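Local coordinates for protein elongation factor G (Thermus thermophilus, PDB 2DY1) that binds GTP with a magnesium ion and probably acts as a GTPase in the elongation phase of protein synthesis, at residues 238-251 and 264-277. Sequence-based numbering, arbitrary orientation.
Sequences FHEAVRRGLLYPVA and LLELILEALPSPTE
In the GTP-binding domain, a P-loop NTPase fold, His239 of helix 238-243 binds the C-terminal end of helix 264-271 and the capping box that follows it. With CG anti to the backbone N (chi1 -171°), the imidazole reaches both. His239 ND1 donates to Glu270 O at 2.8 Å, from above the carbonyl plane. His239 NE2 donates almost straight to Glu277 OE2, also at 2.8 Å, on the syn side of the carboxylate. Ring and carboxylate are nearly coplanar. Ser274 N takes the anti lone pair of the same OE2, and Glu277 N returns a bond to Ser274 OG, closing the box. Two N-H groups thus hold one oxygen, which probably favours a charged carboxylate. Water 1 lies over one face of the imidazole and links His239 O to Ala271 O.

Ala271 CB lies 3.5 Å from Phe238 CE2 and also meets Pro249 CG. Val242 CG1 meets Leu272 CD2 at 3.9 Å. On strand 248-251, Ala251 CB touches Leu267 CD2 at 3.6 Å. The two helices cross at -82°, and helix 264-271 runs antiparallel to strand 248-251. That strand lies between strands 129-134 and 156-165 of the central sheet. Leu267 and Ala271 also touch Met130, and Phe238 packs on Leu157.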
ATOM      1  N   PHE A 238     -21.459  22.055 -15.519  1.00 19.47           N
ATOM      2  CA  PHE A 238     -20.288  22.002 -14.629  1.00 16.90           C
ATOM      3  C   PHE A 238     -20.313  20.699 -13.830  1.00 14.43           C
ATOM      4  O   PHE A 238     -19.338  19.950 -13.845  1.00 17.20           O
ATOM      5  CB  PHE A 238     -20.316  23.199 -13.676  1.00 17.74           C
ATOM      6  CG  PHE A 238     -19.317  23.111 -12.540  1.00 15.18           C
ATOM      7  CD1 PHE A 238     -17.959  23.122 -12.797  1.00 20.10           C
ATOM      8  CD2 PHE A 238     -19.759  23.043 -11.225  1.00 21.15           C
ATOM      9  CE1 PHE A 238     -17.025  23.069 -11.737  1.00 18.00           C
ATOM     10  CE2 PHE A 238     -18.838  22.987 -10.159  1.00 20.13           C
ATOM     11  CZ  PHE A 238     -17.479  23.003 -10.423  1.00 19.06           C
ATOM     12  N   HIS A 239     -21.428  20.431 -13.164  1.00 18.15           N
ATOM     13  CA  HIS A 239     -21.573  19.210 -12.355  1.00 16.72           C
ATOM     14  C   HIS A 239     -21.383  17.955 -13.202  1.00 17.80           C
ATOM     15  O   HIS A 239     -20.736  16.990 -12.788  1.00 19.41           O
ATOM     16  CB  HIS A 239     -22.957  19.168 -11.707  1.00 18.81           C
ATOM     17  CG  HIS A 239     -23.114  18.076 -10.693  1.00 20.19           C
ATOM     18  ND1 HIS A 239     -22.718  18.217  -9.376  1.00 19.82           N
ATOM     19  CD2 HIS A 239     -23.610  16.822 -10.804  1.00 18.72           C
ATOM     20  CE1 HIS A 239     -22.967  17.095  -8.724  1.00 16.93           C
ATOM     21  NE2 HIS A 239     -23.508  16.232  -9.567  1.00 21.25           N
ATOM     22  N   GLU A 240     -21.937  17.967 -14.410  1.00 16.53           N
ATOM     23  CA  GLU A 240     -21.830  16.813 -15.277  1.00 15.27           C
ATOM     24  C   GLU A 240     -20.404  16.607 -15.767  1.00 14.22           C
ATOM     25  O   GLU A 240     -19.928  15.473 -15.879  1.00 17.93           O
ATOM     26  CB  GLU A 240     -22.813  16.994 -16.452  1.00 18.05           C
ATOM     27  CG  GLU A 240     -22.921  15.825 -17.396  1.00 30.45           C
ATOM     28  CD  GLU A 240     -23.462  14.563 -16.750  1.00 30.30           C
ATOM     29  OE1 GLU A 240     -24.055  14.628 -15.645  1.00 29.80           O
ATOM     30  OE2 GLU A 240     -23.296  13.499 -17.376  1.00 39.07           O
ATOM     31  N   ALA A 241     -19.693  17.700 -16.039  1.00 15.20           N
ATOM     32  CA  ALA A 241     -18.326  17.576 -16.503  1.00 12.06           C
ATOM     33  C   ALA A 241     -17.422  17.017 -15.394  1.00 11.97           C
ATOM     34  O   ALA A 241     -16.530  16.219 -15.662  1.00 13.96           O
ATOM     35  CB  ALA A 241     -17.780  18.937 -16.974  1.00 16.09           C
ATOM     36  N   VAL A 242     -17.643  17.475 -14.166  1.00 15.55           N
ATOM     37  CA  VAL A 242     -16.821  16.992 -13.055  1.00 11.63           C
ATOM     38  C   VAL A 242     -17.133  15.513 -12.827  1.00 12.14           C
ATOM     39  O   VAL A 242     -16.217  14.718 -12.615  1.00 13.51           O
ATOM     40  CB  VAL A 242     -17.080  17.813 -11.777  1.00 12.38           C
ATOM     41  CG1 VAL A 242     -16.267  17.222 -10.581  1.00 12.25           C
ATOM     42  CG2 VAL A 242     -16.623  19.254 -12.012  1.00 15.39           C
ATOM     43  N   ARG A 243     -18.414  15.161 -12.892  1.00 12.26           N
ATOM     44  CA  ARG A 243     -18.839  13.769 -12.723  1.00 14.96           C
ATOM     45  C   ARG A 243     -18.096  12.827 -13.685  1.00 15.35           C
ATOM     46  O   ARG A 243     -17.734  11.703 -13.311  1.00 17.08           O
ATOM     47  CB  ARG A 243     -20.351  13.642 -12.950  1.00 16.68           C
ATOM     48  CG  ARG A 243     -20.885  12.214 -12.734  1.00 19.46           C
ATOM     49  CD  ARG A 243     -22.368  12.114 -13.056  1.00 21.96           C
ATOM     50  NE  ARG A 243     -22.637  12.163 -14.498  1.00 26.07           N
ATOM     51  CZ  ARG A 243     -22.363  11.186 -15.363  1.00 31.98           C
ATOM     52  NH1 ARG A 243     -21.801  10.053 -14.959  1.00 30.56           N
ATOM     53  NH2 ARG A 243     -22.676  11.331 -16.647  1.00 29.56           N
ATOM     54  N   ARG A 244     -17.876  13.287 -14.921  1.00 16.52           N
ATOM     55  CA  ARG A 244     -17.214  12.506 -15.960  1.00 16.76           C
ATOM     56  C   ARG A 244     -15.690  12.616 -15.979  1.00 19.18           C
ATOM     57  O   ARG A 244     -15.017  12.035 -16.835  1.00 20.49           O
ATOM     58  CB  ARG A 244     -17.784  12.912 -17.331  1.00 14.77           C
ATOM     59  CG  ARG A 244     -19.238  12.558 -17.519  1.00 17.78           C
ATOM     60  CD  ARG A 244     -19.782  13.188 -18.803  1.00 30.37           C
ATOM     61  NE  ARG A 244     -21.072  12.619 -19.176  1.00 36.84           N
ATOM     62  CZ  ARG A 244     -22.028  13.280 -19.823  1.00 45.81           C
ATOM     63  NH1 ARG A 244     -21.846  14.546 -20.173  1.00 44.62           N
ATOM     64  NH2 ARG A 244     -23.169  12.671 -20.119  1.00 48.74           N
ATOM     65  N   GLY A 245     -15.132  13.354 -15.020  1.00 16.43           N
ATOM     66  CA  GLY A 245     -13.694  13.499 -14.967  1.00 15.57           C
ATOM     67  C   GLY A 245     -13.132  14.350 -16.086  1.00 16.87           C
ATOM     68  O   GLY A 245     -11.972  14.181 -16.463  1.00 17.71           O
ATOM     69  N   LEU A 246     -13.952  15.269 -16.597  1.00 18.61           N
ATOM     70  CA  LEU A 246     -13.541  16.148 -17.688  1.00 19.30           C
ATOM     71  C   LEU A 246     -13.037  17.512 -17.214  1.00 14.64           C
ATOM     72  O   LEU A 246     -12.428  18.261 -17.984  1.00 16.67           O
ATOM     73  CB  LEU A 246     -14.702  16.332 -18.668  1.00 19.28           C
ATOM     74  CG  LEU A 246     -15.224  15.037 -19.312  1.00 24.43           C
ATOM     75  CD1 LEU A 246     -16.415  15.375 -20.187  1.00 26.51           C
ATOM     76  CD2 LEU A 246     -14.122  14.371 -20.122  1.00 26.51           C
ATOM     77  N   LEU A 247     -13.307  17.838 -15.951  1.00 15.56           N
ATOM     78  CA  LEU A 247     -12.840  19.099 -15.383  1.00 12.87           C
ATOM     79  C   LEU A 247     -12.503  18.823 -13.927  1.00 13.41           C
ATOM     80  O   LEU A 247     -13.199  18.063 -13.267  1.00 14.61           O
ATOM     81  CB  LEU A 247     -13.907  20.182 -15.455  1.00 14.86           C
ATOM     82  CG  LEU A 247     -14.250  20.766 -16.844  1.00 12.98           C
ATOM     83  CD1 LEU A 247     -15.358  21.805 -16.676  1.00 16.77           C
ATOM     84  CD2 LEU A 247     -13.004  21.375 -17.486  1.00 19.68           C
ATOM     85  N   TYR A 248     -11.452  19.469 -13.437  1.00 13.33           N
ATOM     86  CA  TYR A 248     -11.014  19.293 -12.055  1.00 14.32           C
ATOM     87  C   TYR A 248     -11.058  20.660 -11.368  1.00 11.31           C
ATOM     88  O   TYR A 248     -10.148  21.466 -11.535  1.00 12.47           O
ATOM     89  CB  TYR A 248      -9.579  18.761 -12.037  1.00 12.92           C
ATOM     90  CG  TYR A 248      -9.384  17.504 -12.870  1.00 11.41           C
ATOM     91  CD1 TYR A 248      -8.373  17.438 -13.827  1.00 16.02           C
ATOM     92  CD2 TYR A 248     -10.217  16.392 -12.704  1.00 12.78           C
ATOM     93  CE1 TYR A 248      -8.190  16.301 -14.610  1.00 18.35           C
ATOM     94  CE2 TYR A 248     -10.041  15.254 -13.483  1.00 17.43           C
ATOM     95  CZ  TYR A 248      -9.025  15.222 -14.435  1.00 17.49           C
ATOM     96  OH  TYR A 248      -8.861  14.093 -15.213  1.00 23.58           O
ATOM     97  N   PRO A 249     -12.105  20.935 -10.579  1.00 11.92           N
ATOM     98  CA  PRO A 249     -12.179  22.240  -9.910  1.00 11.39           C
ATOM     99  C   PRO A 249     -11.002  22.443  -8.966  1.00 14.15           C
ATOM    100  O   PRO A 249     -10.558  21.485  -8.335  1.00 14.28           O
ATOM    101  CB  PRO A 249     -13.481  22.171  -9.122  1.00 12.96           C
ATOM    102  CG  PRO A 249     -14.292  21.103  -9.828  1.00 13.77           C
ATOM    103  CD  PRO A 249     -13.250  20.080 -10.217  1.00 13.12           C
ATOM    104  N   VAL A 250     -10.510  23.683  -8.885  1.00  9.90           N
ATOM    105  CA  VAL A 250      -9.413  24.006  -7.977  1.00 10.03           C
ATOM    106  C   VAL A 250      -9.922  25.060  -7.000  1.00 12.42           C
ATOM    107  O   VAL A 250     -10.304  26.174  -7.387  1.00 12.35           O
ATOM    108  CB  VAL A 250      -8.192  24.583  -8.736  1.00  8.88           C
ATOM    109  CG1 VAL A 250      -7.049  24.889  -7.749  1.00 10.42           C
ATOM    110  CG2 VAL A 250      -7.717  23.603  -9.786  1.00 13.29           C
ATOM    111  N   ALA A 251      -9.935  24.695  -5.724  1.00  9.94           N
ATOM    112  CA  ALA A 251     -10.396  25.569  -4.666  1.00 10.74           C
ATOM    113  C   ALA A 251      -9.211  25.967  -3.789  1.00  9.16           C
ATOM    114  O   ALA A 251      -8.160  25.333  -3.818  1.00 12.42           O
ATOM    115  CB  ALA A 251     -11.449  24.848  -3.814  1.00 13.29           C
ATOM    116  N   LEU A 264     -15.574  25.661   0.736  1.00 10.62           N
ATOM    117  CA  LEU A 264     -15.063  24.403   0.175  1.00 10.74           C
ATOM    118  C   LEU A 264     -16.137  23.321   0.322  1.00 10.85           C
ATOM    119  O   LEU A 264     -16.354  22.517  -0.587  1.00 11.44           O
ATOM    120  CB  LEU A 264     -13.786  23.954   0.908  1.00  9.93           C
ATOM    121  CG  LEU A 264     -13.295  22.537   0.600  1.00 11.87           C
ATOM    122  CD1 LEU A 264     -12.866  22.462  -0.855  1.00 15.35           C
ATOM    123  CD2 LEU A 264     -12.121  22.180   1.504  1.00 13.16           C
ATOM    124  N   LEU A 265     -16.804  23.293   1.472  1.00 11.72           N
ATOM    125  CA  LEU A 265     -17.844  22.301   1.686  1.00  9.83           C
ATOM    126  C   LEU A 265     -19.002  22.502   0.696  1.00 12.17           C
ATOM    127  O   LEU A 265     -19.529  21.531   0.136  1.00 12.52           O
ATOM    128  CB  LEU A 265     -18.327  22.377   3.133  1.00 11.03           C
ATOM    129  CG  LEU A 265     -19.278  21.275   3.616  1.00 14.55           C
ATOM    130  CD1 LEU A 265     -18.690  19.896   3.342  1.00 16.55           C
ATOM    131  CD2 LEU A 265     -19.512  21.478   5.120  1.00 15.56           C
ATOM    132  N   GLU A 266     -19.375  23.757   0.473  1.00 11.93           N
ATOM    133  CA  GLU A 266     -20.451  24.065  -0.466  1.00 11.78           C
ATOM    134  C   GLU A 266     -20.028  23.642  -1.874  1.00 14.85           C
ATOM    135  O   GLU A 266     -20.831  23.096  -2.644  1.00 14.01           O
ATOM    136  CB  GLU A 266     -20.776  25.562  -0.412  1.00 14.20           C
ATOM    137  CG  GLU A 266     -21.352  25.988   0.945  1.00 17.98           C
ATOM    138  CD  GLU A 266     -21.555  27.494   1.079  1.00 33.18           C
ATOM    139  OE1 GLU A 266     -20.679  28.258   0.626  1.00 31.76           O
ATOM    140  OE2 GLU A 266     -22.584  27.915   1.653  1.00 42.05           O
ATOM    141  N   LEU A 267     -18.763  23.879  -2.219  1.00 11.53           N
ATOM    142  CA  LEU A 267     -18.265  23.483  -3.533  1.00 12.33           C
ATOM    143  C   LEU A 267     -18.261  21.958  -3.688  1.00 15.54           C
ATOM    144  O   LEU A 267     -18.515  21.449  -4.775  1.00 12.53           O
ATOM    145  CB  LEU A 267     -16.866  24.069  -3.773  1.00 12.14           C
ATOM    146  CG  LEU A 267     -16.176  23.740  -5.093  1.00 12.31           C
ATOM    147  CD1 LEU A 267     -16.996  24.280  -6.265  1.00 14.91           C
ATOM    148  CD2 LEU A 267     -14.782  24.359  -5.097  1.00 13.97           C
ATOM    149  N   ILE A 268     -17.962  21.224  -2.614  1.00 10.87           N
ATOM    150  CA  ILE A 268     -17.993  19.765  -2.678  1.00 10.18           C
ATOM    151  C   ILE A 268     -19.407  19.323  -3.063  1.00 13.64           C
ATOM    152  O   ILE A 268     -19.585  18.466  -3.946  1.00 13.58           O
ATOM    153  CB  ILE A 268     -17.592  19.166  -1.313  1.00 11.80           C
ATOM    154  CG1 ILE A 268     -16.071  19.249  -1.167  1.00 11.88           C
ATOM    155  CG2 ILE A 268     -18.078  17.722  -1.190  1.00 15.55           C
ATOM    156  CD1 ILE A 268     -15.552  19.023   0.276  1.00 14.47           C
ATOM    157  N   LEU A 269     -20.410  19.908  -2.413  1.00 13.78           N
ATOM    158  CA  LEU A 269     -21.799  19.560  -2.707  1.00 12.34           C
ATOM    159  C   LEU A 269     -22.165  19.941  -4.136  1.00 14.93           C
ATOM    160  O   LEU A 269     -22.804  19.174  -4.860  1.00 17.36           O
ATOM    161  CB  LEU A 269     -22.738  20.255  -1.707  1.00 13.35           C
ATOM    162  CG  LEU A 269     -22.593  19.675  -0.300  1.00 13.96           C
ATOM    163  CD1 LEU A 269     -23.109  20.686   0.718  1.00 18.49           C
ATOM    164  CD2 LEU A 269     -23.355  18.329  -0.193  1.00 14.60           C
ATOM    165  N   GLU A 270     -21.730  21.113  -4.567  1.00 13.65           N
ATOM    166  CA  GLU A 270     -22.061  21.564  -5.910  1.00 16.04           C
ATOM    167  C   GLU A 270     -21.367  20.826  -7.050  1.00 17.64           C
ATOM    168  O   GLU A 270     -21.969  20.559  -8.095  1.00 16.39           O
ATOM    169  CB  GLU A 270     -21.745  23.058  -6.022  1.00 19.06           C
ATOM    170  CG  GLU A 270     -21.829  23.609  -7.433  1.00 24.11           C
ATOM    171  CD  GLU A 270     -21.380  25.058  -7.509  1.00 37.56           C
ATOM    172  OE1 GLU A 270     -20.656  25.507  -6.588  1.00 35.44           O
ATOM    173  OE2 GLU A 270     -21.734  25.742  -8.494  1.00 35.55           O
ATOM    174  N   ALA A 271     -20.100  20.483  -6.852  1.00 10.56           N
ATOM    175  CA  ALA A 271     -19.309  19.847  -7.893  1.00 11.55           C
ATOM    176  C   ALA A 271     -19.172  18.335  -7.951  1.00 13.89           C
ATOM    177  O   ALA A 271     -19.044  17.773  -9.032  1.00 15.82           O
ATOM    178  CB  ALA A 271     -17.903  20.465  -7.885  1.00 16.56           C
ATOM    179  N   LEU A 272     -19.179  17.674  -6.800  1.00 10.59           N
ATOM    180  CA  LEU A 272     -18.950  16.244  -6.776  1.00  9.99           C
ATOM    181  C   LEU A 272     -20.237  15.456  -6.847  1.00 11.35           C
ATOM    182  O   LEU A 272     -21.284  15.933  -6.428  1.00 12.80           O
ATOM    183  CB  LEU A 272     -18.113  15.895  -5.539  1.00 10.69           C
ATOM    184  CG  LEU A 272     -16.802  16.704  -5.518  1.00 10.71           C
ATOM    185  CD1 LEU A 272     -16.000  16.282  -4.274  1.00 13.51           C
ATOM    186  CD2 LEU A 272     -15.967  16.475  -6.778  1.00 10.08           C
ATOM    187  N   PRO A 273     -20.163  14.231  -7.385  1.00 12.88           N
ATOM    188  CA  PRO A 273     -21.365  13.404  -7.524  1.00 13.05           C
ATOM    189  C   PRO A 273     -21.927  12.733  -6.307  1.00 14.80           C
ATOM    190  O   PRO A 273     -21.211  12.398  -5.378  1.00 14.27           O
ATOM    191  CB  PRO A 273     -20.942  12.372  -8.555  1.00 14.22           C
ATOM    192  CG  PRO A 273     -19.535  12.079  -8.126  1.00 14.67           C
ATOM    193  CD  PRO A 273     -18.986  13.511  -7.902  1.00 12.56           C
ATOM    194  N   SER A 274     -23.238  12.510  -6.358  1.00 16.12           N
ATOM    195  CA  SER A 274     -23.943  11.809  -5.301  1.00 12.58           C
ATOM    196  C   SER A 274     -23.810  10.310  -5.597  1.00 14.61           C
ATOM    197  O   SER A 274     -23.443   9.902  -6.704  1.00 11.96           O
ATOM    198  CB  SER A 274     -25.430  12.177  -5.338  1.00 15.69           C
ATOM    199  OG  SER A 274     -26.027  11.562  -6.478  1.00 16.06           O
ATOM    200  N   PRO A 275     -24.097   9.462  -4.601  1.00 11.40           N
ATOM    201  CA  PRO A 275     -23.999   8.017  -4.813  1.00 11.47           C
ATOM    202  C   PRO A 275     -24.966   7.561  -5.919  1.00 12.58           C
ATOM    203  O   PRO A 275     -24.647   6.667  -6.700  1.00 14.27           O
ATOM    204  CB  PRO A 275     -24.378   7.441  -3.448  1.00 13.82           C
ATOM    205  CG  PRO A 275     -23.882   8.473  -2.506  1.00 14.24           C
ATOM    206  CD  PRO A 275     -24.226   9.790  -3.171  1.00 11.88           C
ATOM    207  N   THR A 276     -26.135   8.192  -5.960  1.00 16.94           N
ATOM    208  CA  THR A 276     -27.136   7.859  -6.971  1.00 16.35           C
ATOM    209  C   THR A 276     -26.598   8.135  -8.364  1.00 17.78           C
ATOM    210  O   THR A 276     -26.836   7.366  -9.302  1.00 19.81           O
ATOM    211  CB  THR A 276     -28.417   8.673  -6.761  1.00 23.72           C
ATOM    212  OG1 THR A 276     -29.001   8.312  -5.504  1.00 24.62           O
ATOM    213  CG2 THR A 276     -29.415   8.384  -7.887  1.00 25.83           C
ATOM    214  N   GLU A 277     -25.881   9.245  -8.520  1.00 14.50           N
ATOM    215  CA  GLU A 277     -25.311   9.563  -9.818  1.00 15.66           C
ATOM    216  C   GLU A 277     -24.236   8.558 -10.246  1.00 21.40           C
ATOM    217  O   GLU A 277     -23.953   8.403 -11.433  1.00 24.92           O
ATOM    218  CB  GLU A 277     -24.736  10.988  -9.804  1.00 16.61           C
ATOM    219  CG  GLU A 277     -25.819  12.049  -9.776  1.00 16.91           C
ATOM    220  CD  GLU A 277     -25.296  13.465  -9.631  1.00 27.03           C
ATOM    221  OE1 GLU A 277     -25.785  14.352 -10.357  1.00 32.69           O
ATOM    222  OE2 GLU A 277     -24.422  13.703  -8.779  1.00 20.93           O
TER
HETATM  223  O   HOH W   1     -20.304  15.667 -10.199  1.00 15.61           O
HETATM  224  O   HOH W   2     -25.115  15.574 -13.554  1.00 40.84           O
HETATM  225  O   HOH W   3     -21.137   8.931 -12.518  1.00 22.17           O